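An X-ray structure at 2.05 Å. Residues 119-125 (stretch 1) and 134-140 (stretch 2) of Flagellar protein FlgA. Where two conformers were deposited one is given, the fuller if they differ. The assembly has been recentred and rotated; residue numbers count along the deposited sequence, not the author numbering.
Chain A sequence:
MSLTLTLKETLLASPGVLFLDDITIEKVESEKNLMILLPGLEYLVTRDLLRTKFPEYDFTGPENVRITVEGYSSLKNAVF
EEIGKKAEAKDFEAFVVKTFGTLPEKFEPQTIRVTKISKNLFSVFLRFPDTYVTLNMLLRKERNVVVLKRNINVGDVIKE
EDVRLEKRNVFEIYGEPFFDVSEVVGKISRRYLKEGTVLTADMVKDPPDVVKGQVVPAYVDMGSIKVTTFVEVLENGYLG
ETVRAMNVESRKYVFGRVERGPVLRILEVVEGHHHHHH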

# COMPACT_ATOMS: atom_id res chain seq x y z
N LYS A 119 3.54 10.93 -5.89
CA LYS A 119 3.09 9.80 -5.10
C LYS A 119 3.37 8.49 -5.84
O LYS A 119 2.90 8.29 -6.97
CB LYS A 119 1.59 9.94 -4.80
CG LYS A 119 1.03 8.92 -3.84
CD LYS A 119 -0.49 8.96 -3.83
CE LYS A 119 -1.08 7.81 -3.03
NZ LYS A 119 -0.68 7.85 -1.60
N ASN A 120 4.17 7.63 -5.20
CA ASN A 120 4.52 6.29 -5.70
C ASN A 120 5.43 6.24 -6.93
O ASN A 120 5.58 5.19 -7.56
CB ASN A 120 3.26 5.43 -5.92
CG ASN A 120 2.48 5.20 -4.65
OD1 ASN A 120 3.04 5.17 -3.55
ND2 ASN A 120 1.17 5.04 -4.79
N LEU A 121 6.03 7.38 -7.27
CA LEU A 121 6.83 7.52 -8.47
C LEU A 121 8.19 8.13 -8.14
O LEU A 121 8.29 9.23 -7.61
CB LEU A 121 6.08 8.39 -9.48
CG LEU A 121 6.66 8.60 -10.88
CD1 LEU A 121 6.65 7.33 -11.67
CD2 LEU A 121 5.86 9.68 -11.61
N PHE A 122 9.25 7.39 -8.46
CA PHE A 122 10.60 7.84 -8.13
C PHE A 122 11.49 7.82 -9.36
O PHE A 122 11.36 6.94 -10.21
CB PHE A 122 11.19 6.97 -7.01
CG PHE A 122 10.56 7.20 -5.67
CD1 PHE A 122 11.11 8.12 -4.78
CD2 PHE A 122 9.40 6.53 -5.30
CE1 PHE A 122 10.52 8.35 -3.53
CE2 PHE A 122 8.80 6.76 -4.06
CZ PHE A 122 9.36 7.67 -3.18
N SER A 123 12.37 8.83 -9.47
CA SER A 123 13.38 8.87 -10.52
C SER A 123 14.67 8.27 -10.01
O SER A 123 15.33 8.84 -9.15
CB SER A 123 13.63 10.30 -11.00
OG SER A 123 12.81 10.62 -12.12
N VAL A 124 15.04 7.11 -10.56
CA VAL A 124 16.27 6.45 -10.19
C VAL A 124 17.36 6.76 -11.22
O VAL A 124 17.35 6.24 -12.35
CB VAL A 124 16.09 4.92 -10.10
CG1 VAL A 124 17.39 4.28 -9.67
CG2 VAL A 124 14.97 4.56 -9.13
N PHE A 125 18.30 7.59 -10.81
CA PHE A 125 19.37 8.02 -11.69
C PHE A 125 20.60 7.14 -11.52
O PHE A 125 21.10 6.96 -10.40
CB PHE A 125 19.73 9.48 -11.40
CG PHE A 125 20.96 9.94 -12.13
CD1 PHE A 125 20.94 10.07 -13.51
CD2 PHE A 125 22.13 10.23 -11.43
CE1 PHE A 125 22.07 10.49 -14.19
CE2 PHE A 125 23.26 10.65 -12.11
CZ PHE A 125 23.23 10.79 -13.49
N THR A 134 18.28 7.42 -16.40
CA THR A 134 17.21 7.70 -15.43
C THR A 134 16.02 6.73 -15.65
O THR A 134 15.49 6.62 -16.77
CB THR A 134 16.76 9.18 -15.48
OG1 THR A 134 17.91 10.01 -15.66
CG2 THR A 134 16.03 9.61 -14.18
N LEU A 135 15.64 6.01 -14.60
CA LEU A 135 14.46 5.15 -14.66
C LEU A 135 13.41 5.78 -13.77
O LEU A 135 13.67 6.02 -12.58
CB LEU A 135 14.74 3.76 -14.10
CG LEU A 135 16.03 3.01 -14.36
CD1 LEU A 135 16.16 1.93 -13.31
CD2 LEU A 135 16.02 2.39 -15.74
N ASN A 136 12.23 6.05 -14.34
CA ASN A 136 11.09 6.46 -13.53
C ASN A 136 10.37 5.18 -13.13
O ASN A 136 9.94 4.39 -13.98
CB ASN A 136 10.19 7.44 -14.28
CG ASN A 136 10.82 8.82 -14.42
OD1 ASN A 136 10.13 9.81 -14.66
ND2 ASN A 136 12.13 8.90 -14.26
N MET A 137 10.30 4.95 -11.82
CA MET A 137 9.81 3.68 -11.31
C MET A 137 8.54 3.86 -10.47
O MET A 137 8.49 4.67 -9.54
CB MET A 137 10.94 2.94 -10.55
CG MET A 137 12.14 2.52 -11.47
SD MET A 137 13.33 1.34 -10.79
CE MET A 137 12.45 -0.20 -10.95
N LEU A 138 7.49 3.12 -10.84
CA LEU A 138 6.24 3.10 -10.10
C LEU A 138 6.32 2.02 -9.03
O LEU A 138 6.64 0.86 -9.30
CB LEU A 138 5.06 2.84 -11.04
CG LEU A 138 3.62 2.80 -10.52
CD1 LEU A 138 3.07 4.17 -10.14
CD2 LEU A 138 2.74 2.18 -11.58
N LEU A 139 6.02 2.43 -7.80
CA LEU A 139 6.07 1.54 -6.65
C LEU A 139 4.69 0.96 -6.35
O LEU A 139 3.70 1.67 -6.32
CB LEU A 139 6.60 2.30 -5.43
CG LEU A 139 8.10 2.29 -5.13
CD1 LEU A 139 8.92 2.94 -6.25
CD2 LEU A 139 8.37 2.98 -3.80
N ARG A 140 4.66 -0.35 -6.11
CA ARG A 140 3.43 -1.07 -5.76
C ARG A 140 3.67 -1.98 -4.57
O ARG A 140 4.70 -2.65 -4.49
CB ARG A 140 2.97 -1.95 -6.92
CG ARG A 140 2.26 -1.22 -8.04
CD ARG A 140 1.80 -2.21 -9.10
NE ARG A 140 0.99 -1.58 -10.14
CZ ARG A 140 0.64 -2.16 -11.29
NH1 ARG A 140 1.03 -3.40 -11.56
NH2 ARG A 140 -0.09 -1.50 -12.17

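Two antiparallel strands lie side by side here, joined by a ladder of backbone hydrogen bonds. Phe 122 and Met 137 form one reciprocal pair, Phe 122 N to Met 137 O at 3.0 Å and Met 137 N to Phe 122 O at 2.8 Å; Val 124 and Leu 135 form the next, Val 124 N to Leu 135 O at 2.7 Å and Leu 135 N to Val 124 O at 2.8 Å. Leu 139 N extends the ladder to Asn 120 O (2.8 Å), just before the first strand begins.

Side chains alternate between the two faces. On one, Phe 122, Val 124, Leu 135 and Met 137 are all buried, as apolar groups should be. Their fit is diagonal as well as direct: Val 124 CB lies 4.4 Å from Leu 135 CB, the flat ring of Phe 122 reaches past its partner to Leu 139, Phe 122 CD2 to Leu 139 CD1 at 3.7 Å, while the CG2 methyl of branched Val 124 lies against the thioether of Met 137, with Val 124 CG2 4.0 Å from Met 137 SD.

The other face mixes polar and apolar groups and is mostly partly exposed, though Asn 136 is buried. Small Ser 123 sits opposite Asn 136, whose amide leans across toward it, bringing Asn 136 ND2 to 2.8 Å from Ser 123 OG. Beyond, Thr 134 sets OG1 against the ring edge of Phe 125, 3.7 Å from CD1. The contact buries 614 Å², counting both sides.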